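Local atomic coordinates of pyridoxal 5'-phosphate synthase subunit PdxT (Thermus thermophilus, PDB entry 2YWD), a protein that probably hydrolyses glutamine to glutamate and ammonia, which is channelled to the partner subunit PdxS for pyridoxal 5'-phosphate synthesis. Residues A[7-12]-A[30-35]; A[105-110]-A[139-144]; A[126-131]-A[179-184]. All coordinates share one frame; numbering follows the deposited sequence.

Contact 1 (A[7-12]-A[30-35]); sequences VLALQG and EVRKKE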
# COMPACT_ATOMS: atom_id res chain seq x y z
N VAL A 7 -1.26 5.52 9.62
CA VAL A 7 -0.31 5.50 8.51
C VAL A 7 1.02 5.13 9.15
O VAL A 7 1.44 5.77 10.10
CB VAL A 7 -0.18 6.88 7.83
CG1 VAL A 7 0.78 6.78 6.64
CG2 VAL A 7 -1.55 7.37 7.36
N LEU A 8 1.66 4.07 8.64
CA LEU A 8 2.95 3.65 9.19
C LEU A 8 3.92 4.80 9.00
O LEU A 8 4.11 5.27 7.87
CB LEU A 8 3.45 2.40 8.47
CG LEU A 8 4.64 1.68 9.11
CD1 LEU A 8 4.29 1.22 10.53
CD2 LEU A 8 5.03 0.49 8.25
N ALA A 9 4.53 5.26 10.09
CA ALA A 9 5.45 6.40 10.02
C ALA A 9 6.86 6.10 10.51
O ALA A 9 7.43 6.88 11.28
CB ALA A 9 4.86 7.57 10.81
N LEU A 10 7.42 4.99 10.06
CA LEU A 10 8.77 4.62 10.45
C LEU A 10 9.79 5.31 9.55
O LEU A 10 10.90 5.64 9.98
CB LEU A 10 8.94 3.10 10.36
CG LEU A 10 8.05 2.28 11.30
CD1 LEU A 10 8.29 0.80 11.06
CD2 LEU A 10 8.35 2.65 12.74
N GLN A 11 9.40 5.52 8.30
CA GLN A 11 10.25 6.16 7.29
C GLN A 11 9.40 6.48 6.08
O GLN A 11 8.35 5.87 5.87
CB GLN A 11 11.36 5.19 6.87
CG GLN A 11 12.39 5.73 5.85
CD GLN A 11 11.87 5.82 4.41
OE1 GLN A 11 11.16 4.94 3.93
NE2 GLN A 11 12.25 6.89 3.72
N GLY A 12 9.82 7.45 5.29
CA GLY A 12 9.08 7.74 4.09
C GLY A 12 8.03 8.82 4.09
O GLY A 12 7.94 9.65 4.99
N GLU A 30 -0.17 8.49 13.47
CA GLU A 30 1.15 8.09 13.00
C GLU A 30 1.59 6.87 13.79
O GLU A 30 1.72 6.92 15.01
CB GLU A 30 2.15 9.24 13.18
CG GLU A 30 1.99 10.33 12.13
CD GLU A 30 2.94 11.50 12.33
OE1 GLU A 30 4.06 11.28 12.84
OE2 GLU A 30 2.58 12.63 11.96
N VAL A 31 1.80 5.76 13.09
CA VAL A 31 2.21 4.52 13.73
C VAL A 31 3.73 4.38 13.72
O VAL A 31 4.36 4.29 12.66
CB VAL A 31 1.57 3.30 13.01
CG1 VAL A 31 2.00 2.00 13.67
CG2 VAL A 31 0.05 3.43 13.05
N ARG A 32 4.33 4.38 14.91
CA ARG A 32 5.77 4.23 15.05
C ARG A 32 6.13 3.11 16.02
O ARG A 32 7.28 2.70 16.10
CB ARG A 32 6.40 5.54 15.55
CG ARG A 32 6.39 6.67 14.54
CD ARG A 32 7.38 7.75 14.95
NE ARG A 32 7.40 8.84 13.98
CZ ARG A 32 6.41 9.71 13.83
NH1 ARG A 32 5.32 9.61 14.58
NH2 ARG A 32 6.51 10.67 12.92
N LYS A 33 5.14 2.63 16.76
CA LYS A 33 5.34 1.56 17.72
C LYS A 33 4.22 0.53 17.56
O LYS A 33 3.13 0.87 17.10
CB LYS A 33 5.32 2.11 19.14
CG LYS A 33 6.43 3.11 19.43
CD LYS A 33 6.27 3.71 20.82
CE LYS A 33 7.39 4.68 21.15
NZ LYS A 33 7.20 5.32 22.49
N LYS A 34 4.49 -0.72 17.95
CA LYS A 34 3.48 -1.76 17.81
C LYS A 34 2.21 -1.41 18.59
O LYS A 34 1.11 -1.75 18.16
CB LYS A 34 4.03 -3.11 18.27
CG LYS A 34 4.45 -3.19 19.73
CD LYS A 34 5.06 -4.55 20.04
CE LYS A 34 5.44 -4.70 21.51
NZ LYS A 34 6.47 -3.71 21.94
N GLU A 35 2.37 -0.73 19.72
CA GLU A 35 1.24 -0.33 20.55
C GLU A 35 0.29 0.59 19.80
O GLU A 35 -0.90 0.64 20.10
CB GLU A 35 1.72 0.39 21.81
CG GLU A 35 2.43 -0.47 22.84
CD GLU A 35 3.75 -1.04 22.34
OE1 GLU A 35 4.50 -0.29 21.66
OE2 GLU A 35 4.04 -2.22 22.64
O HOH W 1 9.26 8.76 11.76

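Contact 2 (A[105-110]-A[139-144]); sequences AWVERN and PVFRRL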
# COMPACT_ATOMS: atom_id res chain seq x y z
N ALA A 105 1.57 -12.16 -4.28
CA ALA A 105 2.04 -11.50 -5.48
C ALA A 105 3.56 -11.49 -5.55
O ALA A 105 4.24 -11.57 -4.53
CB ALA A 105 1.51 -10.07 -5.53
N TRP A 106 4.08 -11.40 -6.77
CA TRP A 106 5.51 -11.32 -7.03
C TRP A 106 5.71 -9.90 -7.51
O TRP A 106 5.15 -9.51 -8.54
CB TRP A 106 5.91 -12.29 -8.15
CG TRP A 106 6.12 -13.70 -7.72
CD1 TRP A 106 5.38 -14.41 -6.83
CD2 TRP A 106 7.14 -14.59 -8.20
NE1 TRP A 106 5.86 -15.70 -6.72
CE2 TRP A 106 6.94 -15.83 -7.55
CE3 TRP A 106 8.19 -14.47 -9.12
CZ2 TRP A 106 7.76 -16.94 -7.79
CZ3 TRP A 106 9.00 -15.57 -9.36
CH2 TRP A 106 8.78 -16.79 -8.70
N VAL A 107 6.48 -9.11 -6.77
CA VAL A 107 6.71 -7.72 -7.15
C VAL A 107 8.18 -7.44 -7.41
O VAL A 107 9.04 -7.85 -6.63
CB VAL A 107 6.23 -6.75 -6.05
CG1 VAL A 107 6.59 -5.32 -6.43
CG2 VAL A 107 4.72 -6.89 -5.86
N GLU A 108 8.46 -6.74 -8.49
CA GLU A 108 9.84 -6.38 -8.81
C GLU A 108 9.97 -4.87 -8.61
O GLU A 108 9.21 -4.09 -9.17
CB GLU A 108 10.20 -6.75 -10.25
CG GLU A 108 11.70 -6.70 -10.51
CD GLU A 108 12.07 -6.97 -11.95
OE1 GLU A 108 11.21 -7.50 -12.70
OE2 GLU A 108 13.22 -6.66 -12.33
N ARG A 109 10.94 -4.48 -7.79
CA ARG A 109 11.17 -3.07 -7.49
C ARG A 109 11.63 -2.28 -8.72
O ARG A 109 12.36 -2.79 -9.56
CB ARG A 109 12.22 -2.96 -6.38
CG ARG A 109 11.71 -3.37 -5.00
CD ARG A 109 12.86 -3.68 -4.04
NE ARG A 109 13.94 -2.72 -4.19
CZ ARG A 109 15.13 -2.83 -3.61
NH1 ARG A 109 15.41 -3.87 -2.83
NH2 ARG A 109 16.07 -1.91 -3.84
N ASN A 110 11.16 -1.03 -8.81
CA ASN A 110 11.51 -0.09 -9.88
C ASN A 110 11.85 -0.80 -11.19
O ASN A 110 12.98 -0.73 -11.69
CB ASN A 110 12.70 0.76 -9.39
CG ASN A 110 13.08 1.87 -10.35
OD1 ASN A 110 12.26 2.32 -11.15
ND2 ASN A 110 14.32 2.33 -10.26
N PRO A 139 7.16 0.08 -8.83
CA PRO A 139 7.46 -1.35 -8.83
C PRO A 139 6.47 -1.99 -9.81
O PRO A 139 5.48 -1.36 -10.21
CB PRO A 139 7.18 -1.76 -7.39
CG PRO A 139 6.03 -0.88 -7.02
CD PRO A 139 6.47 0.47 -7.58
N VAL A 140 6.73 -3.23 -10.19
CA VAL A 140 5.86 -3.93 -11.12
C VAL A 140 5.31 -5.21 -10.51
O VAL A 140 6.05 -5.96 -9.86
CB VAL A 140 6.62 -4.26 -12.43
CG1 VAL A 140 5.77 -5.15 -13.34
CG2 VAL A 140 7.01 -2.97 -13.14
N PHE A 141 4.02 -5.43 -10.67
CA PHE A 141 3.38 -6.64 -10.17
C PHE A 141 3.64 -7.69 -11.26
O PHE A 141 2.96 -7.69 -12.29
CB PHE A 141 1.88 -6.42 -10.01
CG PHE A 141 1.51 -5.57 -8.83
CD1 PHE A 141 1.60 -6.07 -7.53
CD2 PHE A 141 1.04 -4.27 -9.01
CE1 PHE A 141 1.23 -5.30 -6.43
CE2 PHE A 141 0.66 -3.49 -7.91
CZ PHE A 141 0.76 -4.00 -6.63
N ARG A 142 4.61 -8.57 -11.04
CA ARG A 142 4.95 -9.59 -12.03
C ARG A 142 3.97 -10.76 -12.10
O ARG A 142 3.58 -11.17 -13.20
CB ARG A 142 6.37 -10.10 -11.78
CG ARG A 142 7.47 -9.06 -12.04
CD ARG A 142 7.48 -8.62 -13.51
NE ARG A 142 8.67 -7.83 -13.82
CZ ARG A 142 8.94 -7.32 -15.02
NH1 ARG A 142 8.09 -7.50 -16.03
NH2 ARG A 142 10.06 -6.63 -15.21
N ARG A 143 3.59 -11.30 -10.95
CA ARG A 143 2.64 -12.41 -10.92
C ARG A 143 1.68 -12.21 -9.77
O ARG A 143 2.04 -11.64 -8.74
CB ARG A 143 3.35 -13.75 -10.76
CG ARG A 143 4.42 -14.03 -11.80
CD ARG A 143 4.69 -15.52 -11.93
NE ARG A 143 4.94 -16.16 -10.64
CZ ARG A 143 5.17 -17.46 -10.49
NH1 ARG A 143 5.19 -18.26 -11.55
NH2 ARG A 143 5.38 -17.97 -9.28
N LEU A 144 0.45 -12.70 -9.93
CA LEU A 144 -0.57 -12.58 -8.90
C LEU A 144 -1.22 -13.93 -8.62
O LEU A 144 -1.47 -14.71 -9.53
CB LEU A 144 -1.65 -11.59 -9.34
CG LEU A 144 -1.18 -10.17 -9.69
CD1 LEU A 144 -2.36 -9.34 -10.16
CD2 LEU A 144 -0.52 -9.53 -8.47

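Contact 3 (A[126-131]-A[179-184]); sequences EGLGSF and PRLHRY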
# COMPACT_ATOMS: atom_id res chain seq x y z
N GLU A 126 -11.91 -0.18 -11.24
CA GLU A 126 -13.18 -0.87 -11.14
C GLU A 126 -14.00 -0.35 -9.96
O GLU A 126 -13.52 -0.29 -8.83
CB GLU A 126 -12.96 -2.38 -10.98
CG GLU A 126 -14.24 -3.19 -10.85
CD GLU A 126 -13.98 -4.66 -10.60
OE1 GLU A 126 -13.26 -4.98 -9.63
OE2 GLU A 126 -14.49 -5.50 -11.38
N GLY A 127 -15.24 0.03 -10.25
CA GLY A 127 -16.13 0.54 -9.22
C GLY A 127 -15.93 2.01 -8.90
O GLY A 127 -16.88 2.72 -8.59
N LEU A 128 -14.69 2.47 -9.00
CA LEU A 128 -14.38 3.86 -8.70
C LEU A 128 -14.51 4.77 -9.91
O LEU A 128 -15.17 5.81 -9.84
CB LEU A 128 -12.96 3.95 -8.13
CG LEU A 128 -12.57 5.26 -7.44
CD1 LEU A 128 -13.53 5.52 -6.29
CD2 LEU A 128 -11.14 5.16 -6.92
N GLY A 129 -13.88 4.39 -11.01
CA GLY A 129 -13.93 5.20 -12.22
C GLY A 129 -12.53 5.65 -12.61
O GLY A 129 -11.55 5.00 -12.25
N SER A 130 -12.44 6.76 -13.33
CA SER A 130 -11.14 7.28 -13.76
C SER A 130 -10.37 7.89 -12.59
O SER A 130 -10.91 8.69 -11.84
CB SER A 130 -11.33 8.33 -14.85
OG SER A 130 -10.09 8.87 -15.26
N PHE A 131 -9.10 7.51 -12.45
CA PHE A 131 -8.26 8.02 -11.37
C PHE A 131 -6.88 8.35 -11.93
O PHE A 131 -6.30 7.56 -12.69
CB PHE A 131 -8.13 6.98 -10.26
CG PHE A 131 -7.54 7.53 -8.99
CD1 PHE A 131 -8.36 8.12 -8.03
CD2 PHE A 131 -6.17 7.47 -8.76
CE1 PHE A 131 -7.81 8.66 -6.85
CE2 PHE A 131 -5.61 8.01 -7.59
CZ PHE A 131 -6.44 8.61 -6.64
N PRO A 179 -9.42 12.03 -3.19
CA PRO A 179 -9.46 11.10 -2.07
C PRO A 179 -10.33 9.86 -2.28
O PRO A 179 -10.50 9.06 -1.36
CB PRO A 179 -10.00 11.97 -0.94
CG PRO A 179 -11.06 12.75 -1.67
CD PRO A 179 -10.39 13.13 -3.00
N ARG A 180 -10.86 9.69 -3.48
CA ARG A 180 -11.73 8.55 -3.76
C ARG A 180 -11.13 7.16 -3.58
O ARG A 180 -11.84 6.22 -3.21
CB ARG A 180 -12.32 8.67 -5.16
CG ARG A 180 -13.37 9.78 -5.28
CD ARG A 180 -13.93 9.80 -6.68
NE ARG A 180 -12.86 10.03 -7.64
CZ ARG A 180 -12.84 9.52 -8.87
NH1 ARG A 180 -13.83 8.75 -9.29
NH2 ARG A 180 -11.82 9.79 -9.67
N LEU A 181 -9.83 7.00 -3.85
CA LEU A 181 -9.22 5.69 -3.66
C LEU A 181 -9.04 5.45 -2.16
O LEU A 181 -9.17 4.32 -1.68
CB LEU A 181 -7.88 5.60 -4.40
CG LEU A 181 -7.22 4.21 -4.42
CD1 LEU A 181 -8.25 3.12 -4.73
CD2 LEU A 181 -6.09 4.21 -5.46
N HIS A 182 -8.76 6.51 -1.41
CA HIS A 182 -8.61 6.38 0.04
C HIS A 182 -9.96 6.02 0.65
O HIS A 182 -10.04 5.18 1.55
CB HIS A 182 -8.08 7.68 0.66
CG HIS A 182 -6.61 7.87 0.50
ND1 HIS A 182 -6.03 8.23 -0.70
CD2 HIS A 182 -5.59 7.75 1.39
CE1 HIS A 182 -4.72 8.32 -0.54
NE2 HIS A 182 -4.43 8.03 0.71
N ARG A 183 -11.02 6.66 0.17
CA ARG A 183 -12.36 6.38 0.69
C ARG A 183 -12.74 4.93 0.37
O ARG A 183 -13.33 4.24 1.19
CB ARG A 183 -13.39 7.35 0.09
CG ARG A 183 -14.85 7.03 0.46
CD ARG A 183 -15.07 7.03 1.97
NE ARG A 183 -15.09 8.37 2.53
CZ ARG A 183 -15.08 8.63 3.84
NH1 ARG A 183 -15.03 7.64 4.72
NH2 ARG A 183 -15.13 9.89 4.27
N TYR A 184 -12.39 4.48 -0.84
CA TYR A 184 -12.66 3.11 -1.25
C TYR A 184 -12.04 2.17 -0.23
O TYR A 184 -12.65 1.18 0.19
CB TYR A 184 -12.06 2.85 -2.64
CG TYR A 184 -12.13 1.42 -3.10
CD1 TYR A 184 -13.31 0.89 -3.62
CD2 TYR A 184 -11.02 0.58 -3.00
CE1 TYR A 184 -13.39 -0.45 -4.02
CE2 TYR A 184 -11.09 -0.75 -3.40
CZ TYR A 184 -12.27 -1.26 -3.91
OH TYR A 184 -12.33 -2.58 -4.31
O HOH W 2 -14.16 -2.83 -6.57

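Contact 1 (A[7-12]-A[30-35])
The guanidinium of Arg32 carries Ala9 CB over the centre of one face, 4.0 Å above the plane. Its two terminal nitrogens turn back to Glu30, two residues earlier in strand 29-31, with Arg32 just past the strand's end, and form a salt bridge. Arg32 NH2 and Glu30 OE1 are 2.5 Å apart, a short separation whose exact length is doubtful, with the carboxylate oxygen 16° out of the guanidinium plane; the second bond, from NH1, is weak. The third nitrogen is joined to the other segment through solvent: a water accepts from Arg32 NE and donates to Ala9 O at 2.7 Å. NE and Ala9 O are themselves close but too poorly angled to count as bonded, and the water joins them. Arg32 CG, anti to the carbonyl carbon (chi1 -70°), lies 3.4 Å from Ala9 O, and the chain runs extended from there to NE. Ala9 CB also packs on Glu30 CB at 4.0 Å.

The backbones are held by two nearly straight bonds, Val31 N to Val7 O (3.0 Å, 178°) and Ala9 N to Val31 O (2.8 Å), so Val31 is gripped through both its N-H and its carbonyl. Leu8 and Val31 point to one face of the sheet, where Leu8 CD1 meets Val31 CG1; Leu8 also touches Ile53 of helix 50-59. Phe14 of helix 14-22 lies on the other face, against Val7, Ala9 and Arg32. The parallel neighbours 5-8 and 29-31, joined through that helix, form a beta-alpha-beta crossover at the edge of the central sheet of this class I glutamine amidotransferase fold.

Contact 2 (A[105-110]-A[139-144])
Trp106 lies opposite both Arg142 and Arg143, a classic beta bulge in the antiparallel pairing of strands 103-108 and 140-144. The evidence is a register shift of one residue and a shared acceptor: Trp106 O takes a bond from Arg142 N at 2.7 Å and a weak one from Arg143 N. Beyond the bulge the pairing is regular, with Glu108 and Val140 exchanging two backbone bonds. Arg109, a predicted glutamine-binding residue just past the strand, has NH1 bonded to Gln97.

The tight part is the apolar face. Ala105 CB sits 3.6 Å from Leu144 CD2, and Val107 divides its branches: CG1, anti to the backbone N (chi1 175°), reaches Pro139 CB at 3.7 Å, while CG2 meets Phe141 CD1 at 3.6 Å. Ile85 of helix 82-87 and Val161 of strand 157-163 add to this buried layer.

The face of Trp106, Glu108 and Arg143 is open to solvent at these residues, though Val140 on it is buried by Phe112 and Leu157; Arg142, in the bulge, is exposed as well. Arg143 runs alongside Trp106 in a cation-pi contact, its CZ 3.9 Å from the six-membered ring's centroid; the guanidinium and indole planes are nevertheless 55° apart. Arg142 grips Glu108 side-on with two nitrogens on one oxygen: NE comes nearly along the C-O axis of OE1, whereas NH2, at 2.9 Å from Glu108 OE1, approaches from 39° above the carboxylate plane.

Contact 3 (A[126-131]-A[179-184])
Leu128 CG is anti to its backbone N (chi1 -165°), putting its branches at Arg180 CB, while the arginine's bend at chi3 (-59°) turns NE, and with it the guanidinium, from the extended path. The leucine branches divide between neighbouring helix residues: Leu128 CD1 touches Arg180 CB at 3.6 Å, and Leu128 CD2 packs on Leu181 CB at 4.1 Å. Leu128 CG also lies over one face of the guanidinium, whose edge is occupied by a carbonyl. There Arg180 NH2 donates to Ser130 O at 2.6 Å, nearly in line with the C=O and only 13° out of the guanidinium plane. The same nitrogen also forms a salt bridge with Asp178. Phe131 completes the apolar side, with Leu181 CB over one face of its ring, 3.9 Å from Phe131 CE1, and the two side chains crossing at about a right angle.

A classic beta bulge sets Leu128 and Gly129 opposite Val125 beside the turn between strands 118-125 and 129-136. The contact thus sets the turn end of this hairpin against the first turn of the C-terminal helix 180-189, with His182 touching helix 14-22 and Tyr184 packing on strand 149-154.

Overall arrangement
The three contacts sit at separate places on one glutaminase domain, with centres 22 to 25 Å apart and no atoms touching. Contact 1 lies on the opposite side of the chain's centre from contact 2; contacts 1 and 3 come within about 7 Å at their nearest atoms. Contacts 2 and 3 alternate along the chain, and strand 129-136 of contact 3 is followed directly by strand 140-144 of contact 2. Contacts 1 and 3 reach within about 8 Å of the predicted charge-relay Glu174 (side chains of Val7 and Phe131), and Pro139 of contact 2 lies near the predicted triad without touching it. Contact 2 includes the predicted glutamine-binding Arg109, its side chain about 4 Å from that of Ser50, another such residue.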